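Local coordinates for protein alpha-amylase (Eubacterium rectale DSM 17629, PDB 6AZ5) that probably binds starch and related alpha-glucans, serving as a family 41 carbohydrate-binding module of a surface-anchored gut bacterial amylase, at residues A[23-28]-A[69-74]; A[8-13]-A[47-52]; A[1-6]-A[90-95]. One frame throughout, in Å; residues are numbered along the deposited sequence.

Interaction 1. Residues A[23-28]-A[69-74]; sequences VDLWMW and LKARYD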
loop_
_atom_site.group_PDB
_atom_site.type_symbol
_atom_site.label_atom_id
_atom_site.label_comp_id
_atom_site.label_asym_id
_atom_site.label_seq_id
_atom_site.Cartn_x
_atom_site.Cartn_y
_atom_site.Cartn_z
ATOM N N VAL A 23 7.490 -3.984 7.071
ATOM C CA VAL A 23 6.645 -2.903 6.558
ATOM C C VAL A 23 5.257 -3.440 6.228
ATOM O O VAL A 23 5.132 -4.430 5.502
ATOM C CB VAL A 23 7.247 -2.259 5.293
ATOM C CG1 VAL A 23 6.449 -1.030 4.885
ATOM C CG2 VAL A 23 8.704 -1.903 5.514
ATOM N N ASP A 24 4.217 -2.811 6.766
ATOM C CA ASP A 24 2.859 -3.191 6.387
ATOM C C ASP A 24 1.946 -1.987 6.172
ATOM O O ASP A 24 2.387 -0.833 6.177
ATOM C CB ASP A 24 2.237 -4.153 7.423
ATOM C CG ASP A 24 2.057 -3.532 8.812
ATOM O OD1 ASP A 24 1.834 -2.309 8.930
ATOM O OD2 ASP A 24 2.117 -4.291 9.807
ATOM N N LEU A 25 0.675 -2.288 5.950
ATOM C CA LEU A 25 -0.375 -1.292 5.880
ATOM C C LEU A 25 -1.399 -1.612 6.950
ATOM O O LEU A 25 -1.825 -2.758 7.075
ATOM C CB LEU A 25 -1.055 -1.283 4.509
ATOM C CG LEU A 25 -0.238 -1.062 3.245
ATOM C CD1 LEU A 25 -1.145 -1.188 2.021
ATOM C CD2 LEU A 25 0.461 0.302 3.283
ATOM N N TRP A 26 -1.789 -0.606 7.720
ATOM C CA TRP A 26 -2.928 -0.744 8.609
ATOM C C TRP A 26 -4.159 -0.235 7.871
ATOM O O TRP A 26 -4.230 0.936 7.513
ATOM C CB TRP A 26 -2.714 0.031 9.905
ATOM C CG TRP A 26 -3.706 -0.314 10.956
ATOM C CD1 TRP A 26 -4.853 0.358 11.255
ATOM C CD2 TRP A 26 -3.648 -1.431 11.848
ATOM N NE1 TRP A 26 -5.510 -0.267 12.286
ATOM C CE2 TRP A 26 -4.788 -1.370 12.669
ATOM C CE3 TRP A 26 -2.736 -2.478 12.036
ATOM C CZ2 TRP A 26 -5.048 -2.316 13.659
ATOM C CZ3 TRP A 26 -2.991 -3.410 13.021
ATOM C CH2 TRP A 26 -4.138 -3.324 13.819
ATOM N N MET A 27 -5.123 -1.112 7.626
ATOM C CA MET A 27 -6.248 -0.738 6.779
ATOM C C MET A 27 -7.584 -0.946 7.470
ATOM O O MET A 27 -7.708 -1.800 8.351
ATOM C CB MET A 27 -6.199 -1.528 5.469
ATOM C CG MET A 27 -4.834 -1.536 4.812
ATOM S SD MET A 27 -4.806 -2.472 3.266
ATOM C CE MET A 27 -5.576 -1.300 2.149
ATOM N N TRP A 28 -8.573 -0.146 7.079
ATOM C CA TRP A 28 -9.925 -0.265 7.616
ATOM C C TRP A 28 -10.985 0.131 6.581
ATOM O O TRP A 28 -10.663 0.729 5.555
ATOM C CB TRP A 28 -10.073 0.576 8.883
ATOM C CG TRP A 28 -9.898 2.056 8.690
ATOM C CD1 TRP A 28 -10.889 2.974 8.527
ATOM C CD2 TRP A 28 -8.664 2.792 8.668
ATOM N NE1 TRP A 28 -10.355 4.230 8.397
ATOM C CE2 TRP A 28 -8.994 4.147 8.483
ATOM C CE3 TRP A 28 -7.319 2.433 8.782
ATOM C CZ2 TRP A 28 -8.024 5.147 8.399
ATOM C CZ3 TRP A 28 -6.359 3.426 8.708
ATOM C CH2 TRP A 28 -6.716 4.768 8.513
ATOM N N LEU A 69 -6.329 3.832 5.219
ATOM C CA LEU A 69 -5.088 3.117 5.458
ATOM C C LEU A 69 -3.931 4.035 5.834
ATOM O O LEU A 69 -3.975 5.237 5.607
ATOM C CB LEU A 69 -4.693 2.300 4.224
ATOM C CG LEU A 69 -3.866 3.031 3.163
ATOM C CD1 LEU A 69 -3.295 2.046 2.168
ATOM C CD2 LEU A 69 -4.686 4.095 2.442
ATOM N N LYS A 70 -2.890 3.444 6.409
ATOM C CA LYS A 70 -1.618 4.127 6.586
ATOM C C LYS A 70 -0.490 3.105 6.679
ATOM O O LYS A 70 -0.667 2.016 7.220
ATOM C CB LYS A 70 -1.652 5.022 7.828
ATOM C CG LYS A 70 -1.877 4.268 9.116
ATOM C CD LYS A 70 -2.075 5.217 10.292
ATOM C CE LYS A 70 -3.416 5.917 10.222
ATOM N NZ LYS A 70 -3.750 6.607 11.500
ATOM N N ALA A 71 0.667 3.455 6.136
ATOM C CA ALA A 71 1.829 2.582 6.216
ATOM C C ALA A 71 2.386 2.529 7.644
ATOM O O ALA A 71 2.261 3.496 8.391
ATOM C CB ALA A 71 2.897 3.046 5.245
ATOM N N ARG A 72 2.978 1.394 8.019
ATOM C CA ARG A 72 3.706 1.264 9.286
ATOM C C ARG A 72 5.096 0.712 8.998
ATOM O O ARG A 72 5.243 -0.219 8.207
ATOM C CB ARG A 72 2.955 0.367 10.269
ATOM C CG ARG A 72 1.576 0.875 10.621
ATOM C CD ARG A 72 0.985 0.101 11.784
ATOM N NE ARG A 72 1.061 -1.337 11.551
ATOM C CZ ARG A 72 0.721 -2.263 12.442
ATOM N NH1 ARG A 72 0.271 -1.901 13.636
ATOM N NH2 ARG A 72 0.834 -3.551 12.136
ATOM N N TYR A 73 6.115 1.292 9.630
ATOM C CA TYR A 73 7.500 1.094 9.193
ATOM C C TYR A 73 8.198 -0.130 9.783
ATOM O O TYR A 73 9.119 -0.682 9.174
ATOM C CB TYR A 73 8.334 2.338 9.518
ATOM C CG TYR A 73 7.802 3.621 8.917
ATOM C CD1 TYR A 73 7.086 3.612 7.729
ATOM C CD2 TYR A 73 8.017 4.841 9.541
ATOM C CE1 TYR A 73 6.597 4.785 7.181
ATOM C CE2 TYR A 73 7.535 6.018 9.002
ATOM C CZ TYR A 73 6.825 5.985 7.823
ATOM O OH TYR A 73 6.344 7.157 7.283
ATOM N N ASP A 74 7.781 -0.544 10.972
ATOM C CA ASP A 74 8.424 -1.671 11.642
ATOM C C ASP A 74 7.415 -2.354 12.550
ATOM O O ASP A 74 7.294 -2.009 13.727
ATOM C CB ASP A 74 9.645 -1.198 12.439
ATOM C CG ASP A 74 10.545 -2.348 12.883
ATOM O OD1 ASP A 74 10.110 -3.517 12.832
ATOM O OD2 ASP A 74 11.695 -2.076 13.291
#

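Interaction 2. Residues A[8-13]-A[47-52]; sequences YYYNED and NKVTWF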
loop_
_atom_site.group_PDB
_atom_site.type_symbol
_atom_site.label_atom_id
_atom_site.label_comp_id
_atom_site.label_asym_id
_atom_site.label_seq_id
_atom_site.Cartn_x
_atom_site.Cartn_y
_atom_site.Cartn_z
ATOM N N TYR A 8 1.432 -0.637 -4.506
ATOM C CA TYR A 8 2.853 -0.345 -4.366
ATOM C C TYR A 8 3.068 0.737 -3.320
ATOM O O TYR A 8 2.274 1.674 -3.226
ATOM C CB TYR A 8 3.456 0.125 -5.688
ATOM C CG TYR A 8 3.346 -0.840 -6.845
ATOM C CD1 TYR A 8 3.407 -2.210 -6.651
ATOM C CD2 TYR A 8 3.194 -0.369 -8.142
ATOM C CE1 TYR A 8 3.317 -3.086 -7.723
ATOM C CE2 TYR A 8 3.100 -1.234 -9.215
ATOM C CZ TYR A 8 3.157 -2.591 -9.000
ATOM O OH TYR A 8 3.062 -3.452 -10.067
ATOM N N TYR A 9 4.151 0.620 -2.553
ATOM C CA TYR A 9 4.486 1.624 -1.543
ATOM C C TYR A 9 5.950 2.044 -1.608
ATOM O O TYR A 9 6.853 1.209 -1.685
ATOM C CB TYR A 9 4.161 1.103 -0.141
ATOM C CG TYR A 9 4.672 1.971 0.988
ATOM C CD1 TYR A 9 4.084 3.200 1.271
ATOM C CD2 TYR A 9 5.735 1.555 1.786
ATOM C CE1 TYR A 9 4.547 3.997 2.309
ATOM C CE2 TYR A 9 6.201 2.342 2.829
ATOM C CZ TYR A 9 5.605 3.563 3.085
ATOM O OH TYR A 9 6.067 4.348 4.119
ATOM N N TYR A 10 6.184 3.347 -1.583
ATOM C CA TYR A 10 7.549 3.843 -1.608
ATOM C C TYR A 10 7.834 4.738 -0.412
ATOM O O TYR A 10 7.033 5.605 -0.055
ATOM C CB TYR A 10 7.836 4.606 -2.905
ATOM C CG TYR A 10 9.215 5.224 -2.933
ATOM C CD1 TYR A 10 10.325 4.474 -3.296
ATOM C CD2 TYR A 10 9.408 6.559 -2.589
ATOM C CE1 TYR A 10 11.592 5.036 -3.316
ATOM C CE2 TYR A 10 10.672 7.129 -2.607
ATOM C CZ TYR A 10 11.756 6.364 -2.970
ATOM O OH TYR A 10 13.013 6.926 -2.990
ATOM N N ASN A 11 8.990 4.502 0.198
ATOM C CA ASN A 11 9.507 5.328 1.279
ATOM C C ASN A 11 11.023 5.351 1.161
ATOM O O ASN A 11 11.678 4.317 1.300
ATOM C CB ASN A 11 9.068 4.797 2.647
ATOM C CG ASN A 11 9.423 5.740 3.788
ATOM O OD1 ASN A 11 10.451 6.414 3.758
ATOM N ND2 ASN A 11 8.569 5.788 4.799
ATOM N N GLU A 12 11.576 6.528 0.885
ATOM C CA GLU A 12 13.013 6.666 0.683
ATOM C C GLU A 12 13.786 6.306 1.947
ATOM O O GLU A 12 14.960 5.945 1.883
ATOM C CB GLU A 12 13.359 8.090 0.236
ATOM C CG GLU A 12 12.801 9.179 1.140
ATOM C CD GLU A 12 13.262 10.568 0.733
ATOM O OE1 GLU A 12 14.123 10.670 -0.167
ATOM O OE2 GLU A 12 12.764 11.556 1.316
ATOM N N ASP A 13 13.115 6.395 3.093
ATOM C CA ASP A 13 13.737 6.078 4.375
ATOM C C ASP A 13 13.631 4.594 4.739
ATOM O O ASP A 13 14.038 4.188 5.828
ATOM C CB ASP A 13 13.119 6.929 5.486
ATOM C CG ASP A 13 13.416 8.409 5.321
ATOM O OD1 ASP A 13 14.479 8.743 4.750
ATOM O OD2 ASP A 13 12.586 9.237 5.756
ATOM N N ASN A 47 11.303 5.770 -12.712
ATOM C CA ASN A 47 11.849 6.595 -11.638
ATOM C C ASN A 47 13.173 6.071 -11.096
ATOM O O ASN A 47 13.772 6.696 -10.223
ATOM C CB ASN A 47 10.843 6.695 -10.489
ATOM C CG ASN A 47 9.551 7.361 -10.905
ATOM O OD1 ASN A 47 9.553 8.486 -11.403
ATOM N ND2 ASN A 47 8.438 6.664 -10.718
ATOM N N LYS A 48 13.621 4.940 -11.647
ATOM C CA LYS A 48 14.687 4.090 -11.092
ATOM C C LYS A 48 14.655 4.017 -9.560
ATOM O O LYS A 48 15.636 4.311 -8.878
ATOM C CB LYS A 48 16.074 4.525 -11.602
ATOM C CG LYS A 48 16.557 5.930 -11.260
ATOM C CD LYS A 48 17.751 6.301 -12.141
ATOM C CE LYS A 48 18.741 7.208 -11.414
ATOM N NZ LYS A 48 20.158 6.819 -11.678
ATOM N N VAL A 49 13.501 3.603 -9.038
ATOM C CA VAL A 49 13.330 3.290 -7.621
ATOM C C VAL A 49 12.624 1.940 -7.451
ATOM O O VAL A 49 12.036 1.410 -8.397
ATOM C CB VAL A 49 12.521 4.372 -6.891
ATOM C CG1 VAL A 49 13.238 5.712 -6.966
ATOM C CG2 VAL A 49 11.113 4.471 -7.479
ATOM N N THR A 50 12.677 1.387 -6.244
ATOM C CA THR A 50 12.013 0.114 -5.965
ATOM C C THR A 50 10.850 0.290 -4.987
ATOM O O THR A 50 10.987 0.940 -3.950
ATOM C CB THR A 50 13.005 -0.923 -5.407
ATOM O OG1 THR A 50 14.049 -1.136 -6.364
ATOM C CG2 THR A 50 12.308 -2.247 -5.133
ATOM N N TRP A 51 9.702 -0.285 -5.331
ATOM C CA TRP A 51 8.520 -0.215 -4.477
ATOM C C TRP A 51 8.323 -1.507 -3.691
ATOM O O TRP A 51 8.681 -2.581 -4.166
ATOM C CB TRP A 51 7.257 0.044 -5.307
ATOM C CG TRP A 51 7.255 1.288 -6.141
ATOM C CD1 TRP A 51 7.969 1.518 -7.285
ATOM C CD2 TRP A 51 6.454 2.454 -5.927
ATOM N NE1 TRP A 51 7.680 2.769 -7.780
ATOM C CE2 TRP A 51 6.751 3.363 -6.964
ATOM C CE3 TRP A 51 5.525 2.828 -4.952
ATOM C CZ2 TRP A 51 6.150 4.611 -7.054
ATOM C CZ3 TRP A 51 4.928 4.069 -5.043
ATOM C CH2 TRP A 51 5.242 4.946 -6.085
ATOM N N PHE A 52 7.746 -1.400 -2.494
ATOM C CA PHE A 52 7.152 -2.564 -1.837
ATOM C C PHE A 52 5.878 -2.924 -2.596
ATOM O O PHE A 52 5.166 -2.037 -3.055
ATOM C CB PHE A 52 6.807 -2.282 -0.365
ATOM C CG PHE A 52 8.003 -2.052 0.517
ATOM C CD1 PHE A 52 8.511 -0.774 0.696
ATOM C CD2 PHE A 52 8.607 -3.109 1.181
ATOM C CE1 PHE A 52 9.604 -0.558 1.512
ATOM C CE2 PHE A 52 9.702 -2.902 1.995
ATOM C CZ PHE A 52 10.202 -1.624 2.161
HETATM O O HOH W 1 10.609 2.231 -0.755
#

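Interaction 3. Residues A[1-6]-A[90-95]; sequences PDHTFT and FTISGD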
loop_
_atom_site.group_PDB
_atom_site.type_symbol
_atom_site.label_atom_id
_atom_site.label_comp_id
_atom_site.label_asym_id
_atom_site.label_seq_id
_atom_site.Cartn_x
_atom_site.Cartn_y
_atom_site.Cartn_z
ATOM N N PRO A 1 -18.129 -12.232 -7.408
ATOM C CA PRO A 1 -16.760 -12.746 -7.281
ATOM C C PRO A 1 -15.789 -11.700 -6.731
ATOM O O PRO A 1 -15.960 -10.506 -6.984
ATOM C CB PRO A 1 -16.395 -13.126 -8.718
ATOM C CG PRO A 1 -17.225 -12.218 -9.557
ATOM C CD PRO A 1 -18.523 -12.058 -8.817
ATOM N N ASP A 2 -14.783 -12.160 -5.991
ATOM C CA ASP A 2 -13.826 -11.281 -5.321
ATOM C C ASP A 2 -13.067 -10.390 -6.290
ATOM O O ASP A 2 -12.954 -10.691 -7.477
ATOM C CB ASP A 2 -12.819 -12.101 -4.507
ATOM C CG ASP A 2 -13.467 -12.846 -3.362
ATOM O OD1 ASP A 2 -14.619 -12.500 -3.015
ATOM O OD2 ASP A 2 -12.828 -13.768 -2.804
ATOM N N HIS A 3 -12.548 -9.286 -5.767
ATOM C CA HIS A 3 -11.711 -8.388 -6.547
ATOM C C HIS A 3 -10.342 -8.212 -5.892
ATOM O O HIS A 3 -10.246 -7.886 -4.707
ATOM C CB HIS A 3 -12.390 -7.030 -6.713
ATOM C CG HIS A 3 -11.493 -5.985 -7.292
ATOM N ND1 HIS A 3 -11.075 -6.011 -8.608
ATOM C CD2 HIS A 3 -10.905 -4.905 -6.732
ATOM C CE1 HIS A 3 -10.281 -4.981 -8.831
ATOM N NE2 HIS A 3 -10.163 -4.290 -7.716
ATOM N N THR A 4 -9.287 -8.423 -6.669
ATOM C CA THR A 4 -7.923 -8.260 -6.172
ATOM C C THR A 4 -7.237 -7.060 -6.826
ATOM O O THR A 4 -7.280 -6.899 -8.044
ATOM C CB THR A 4 -7.077 -9.525 -6.422
ATOM O OG1 THR A 4 -7.593 -10.608 -5.641
ATOM C CG2 THR A 4 -5.629 -9.291 -6.027
ATOM N N PHE A 5 -6.615 -6.210 -6.014
ATOM C CA PHE A 5 -5.807 -5.127 -6.545
ATOM C C PHE A 5 -4.392 -5.203 -5.989
ATOM O O PHE A 5 -4.144 -5.843 -4.974
ATOM C CB PHE A 5 -6.431 -3.763 -6.236
ATOM C CG PHE A 5 -6.605 -3.481 -4.768
ATOM C CD1 PHE A 5 -7.765 -3.859 -4.106
ATOM C CD2 PHE A 5 -5.619 -2.814 -4.054
ATOM C CE1 PHE A 5 -7.933 -3.591 -2.756
ATOM C CE2 PHE A 5 -5.779 -2.546 -2.702
ATOM C CZ PHE A 5 -6.938 -2.934 -2.054
ATOM N N THR A 6 -3.468 -4.556 -6.682
ATOM C CA THR A 6 -2.089 -4.472 -6.242
ATOM C C THR A 6 -1.848 -3.088 -5.661
ATOM O O THR A 6 -2.379 -2.098 -6.165
ATOM C CB THR A 6 -1.112 -4.735 -7.406
ATOM O OG1 THR A 6 -1.375 -6.027 -7.964
ATOM C CG2 THR A 6 0.324 -4.678 -6.933
ATOM N N PHE A 90 -8.176 5.823 -0.366
ATOM C CA PHE A 90 -8.400 5.728 -1.802
ATOM C C PHE A 90 -9.696 4.983 -2.042
ATOM O O PHE A 90 -10.299 4.449 -1.113
ATOM C CB PHE A 90 -7.240 5.029 -2.521
ATOM C CG PHE A 90 -7.082 3.569 -2.178
ATOM C CD1 PHE A 90 -6.325 3.179 -1.084
ATOM C CD2 PHE A 90 -7.658 2.587 -2.970
ATOM C CE1 PHE A 90 -6.162 1.832 -0.769
ATOM C CE2 PHE A 90 -7.502 1.234 -2.663
ATOM C CZ PHE A 90 -6.752 0.858 -1.557
ATOM N N THR A 91 -10.129 4.956 -3.294
ATOM C CA THR A 91 -11.353 4.262 -3.649
ATOM C C THR A 91 -11.025 3.059 -4.521
ATOM O O THR A 91 -10.255 3.163 -5.467
ATOM C CB THR A 91 -12.337 5.205 -4.371
ATOM O OG1 THR A 91 -12.630 6.323 -3.522
ATOM C CG2 THR A 91 -13.632 4.485 -4.712
ATOM N N ILE A 92 -11.596 1.911 -4.182
ATOM C CA ILE A 92 -11.393 0.701 -4.963
ATOM C C ILE A 92 -12.103 0.829 -6.310
ATOM O O ILE A 92 -13.330 0.871 -6.369
ATOM C CB ILE A 92 -11.901 -0.529 -4.203
ATOM C CG1 ILE A 92 -11.247 -0.589 -2.817
ATOM C CG2 ILE A 92 -11.647 -1.801 -4.999
ATOM C CD1 ILE A 92 -11.949 -1.527 -1.859
ATOM N N SER A 93 -11.322 0.908 -7.385
ATOM C CA SER A 93 -11.859 1.160 -8.723
ATOM C C SER A 93 -12.434 -0.089 -9.381
ATOM O O SER A 93 -13.306 0.000 -10.241
ATOM C CB SER A 93 -10.777 1.747 -9.631
ATOM O OG SER A 93 -9.888 0.742 -10.088
ATOM N N GLY A 94 -11.937 -1.255 -8.994
ATOM C CA GLY A 94 -12.388 -2.490 -9.605
ATOM C C GLY A 94 -11.862 -2.667 -11.019
ATOM O O GLY A 94 -12.375 -3.491 -11.771
ATOM N N ASP A 95 -10.839 -1.897 -11.388
ATOM C CA ASP A 95 -10.239 -2.031 -12.716
ATOM C C ASP A 95 -9.665 -3.433 -12.891
ATOM O O ASP A 95 -9.414 -4.136 -11.911
ATOM C CB ASP A 95 -9.145 -0.982 -12.951
ATOM C CG ASP A 95 -9.710 0.417 -13.226
ATOM O OD1 ASP A 95 -10.878 0.530 -13.662
ATOM O OD2 ASP A 95 -8.979 1.413 -13.018
#

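Interaction 1. Residues A[23-28]-A[69-74]
Arg72 and Asp24 face each other across two antiparallel strands and form a salt bridge in which arginine grips the carboxylate side-on with two nitrogens. Arg72 NE donates to Asp24 OD1 at 2.9 Å, almost straight at 174°, while Arg72 NH2 reaches Asp24 OD2 at 2.8 Å. Both oxygens are met from the syn side and lie near the guanidinium plane, which leaves the two flat groups nearly coplanar. The arginine chain is bent at chi3 (-51°), which turns NE toward the aspartate. Asp24 OD2 also accepts from Ser35 OG and Asn75 ND2, so this buried charge is well compensated and would probably stay ionised.

Trp26 uses the flat side of the same cation. Its CE3 stands over the centre of one guanidinium face, 3.5 Å from Arg72 CZ, with the planes inclined at 45°. Trp79 adds a cation-pi contact to Arg72 and an edge-to-face contact to Trp26.

The strands belong to the beta-sandwich of the module: Asp24-Arg72 and Trp26-Lys70 are hydrogen-bonded pairs, Leu25-Ala71 and Met27-Leu69 non-hydrogen-bonded ones. The tryptophan-rich outer face is consistent with the glucan-binding surfaces of family 41, where aromatic rings pack on sugars.

Leu69 serves the other face. Its CD1 lies 3.9 Å from Leu25 CD1, and its CB is equally close, 3.9 Å, to Met27 CG; the three chains lie side by side, Leu25 and Leu69 packing on Ile7 of strand 3-10 and Met27 on Ile56 of strand 49-58, as branched and flexible apolar groups suit an interior. The backbone of Leu69 is roofed by Trp28, whose CH2 is 3.4 Å from Leu69 N with that nitrogen over the ring face. Alongside, Lys70 CE touches Trp28 CH2 at 3.9 Å while its ammonium pairs with Asp87.

Interaction 2. Residues A[8-13]-A[47-52]
Tyr10 lays its CB over one face of the Trp51 indole, 3.8 Å from the centroid of the six-membered ring. Its CG stands anti to the backbone N (chi1 176°), and the phenol turns an edge toward the indole face with the planes at 59°. The side chains of Tyr10 and Val49 cross at about a right angle, with Tyr10 CE1 3.8 Å from Val49 CB, a branched residue that offers breadth against a flat ring. Tyr8 CB comes within 3.5 Å of Trp51 CE3; Tyr8, Tyr10 and Trp51 thus form an aromatic cluster. With Trp51 CG anti to the carbonyl carbon (chi1 -58°), the indole starts out beside Tyr8 CB, and its NE1 donates to Asp44 OD2. An alanine at Trp51 would probably leave Asp44 without this donor and open a gap beside Tyr8 and Tyr10.

Tyr9 and Phe52 form a hydrogen-bonded antiparallel pair, their side chains side by side and pointing the same way, with Tyr9 CD2 3.8 Å from Phe52 CD1. Asn11 ND2 holds Tyr9 OH at 3.0 Å, and that hydroxyl also bonds Asp104.

Strand 3-10 lies here between strand 49-58, its antiparallel partner, and strand 99-103, which runs parallel to it; beyond 49-58 the sheet continues with strand 35-44.

Interaction 3. Residues A[1-6]-A[90-95]
Phe5 and Phe90 reach toward each other tip to tip and make the aromatic part of this contact. It is an offset edge-to-face pair, the edge of Phe90 directed at the face of Phe5, with centroids 5.6 Å apart and planes at 76°. The closest atoms are Phe5 CE2 and Phe90 CZ, 3.7 Å apart. In each phenylalanine CG sits between the backbone N and the carbonyl carbon (chi1 60° in Phe5), which sets the direction in which the ring leaves its strand to meet the other, and large apolar rings fit this buried place.

A CH-pi contact joins His3 to Gly94, whose CA lies over the imidazole face, 3.6 Å from the ring centroid. Glycine suits the spot because its backbone has a positive phi. Asp95 O approaches the edge of the same ring, 3.3 Å from His3 CE1.

Van der Waals packing comes from Ile92: its CG2 lies 3.6 Å from His3 CD2, the two side chains running antiparallel past one another, and its CG1 is 4.5 Å from Phe5 CE1.

Polar bonds shape the loop around the ring. Ser93 OG accepts from Asp95 N at 3.1 Å, an ST turn, and Glu98 receives His3 NE2 and Gly94 N on OE1 and Ser93 N on OE2, fixing imidazole and turn together.

Strand 3-10 is paired with strands 49-58 and 99-103, whereas strand 88-91 pairs with 66-72, and the phenylalanines meet between them, with Leu100 touching both.

Overall arrangement
The three contacts are spread over one small beta-sandwich without helices. Interactions 1 and 2 have centres about 15 Å apart and touch directly, Tyr73 and Ala71 packing on Tyr9 and Val23 on Phe52; the centre of interaction 3 lies about 18 Å from that of interaction 1 and about 21 Å from that of interaction 2, on the opposite side of the chain's centre from the latter. Strand 3-10 serves both interactions 2 and 3, one toward each end. Along the chain, interactions 1 and 2 interleave, and both are nested within the loop closed by interaction 3. Residues distant in sequence thus knit into one compact domain, with the tryptophan-rich surface of interaction 1 on its outside.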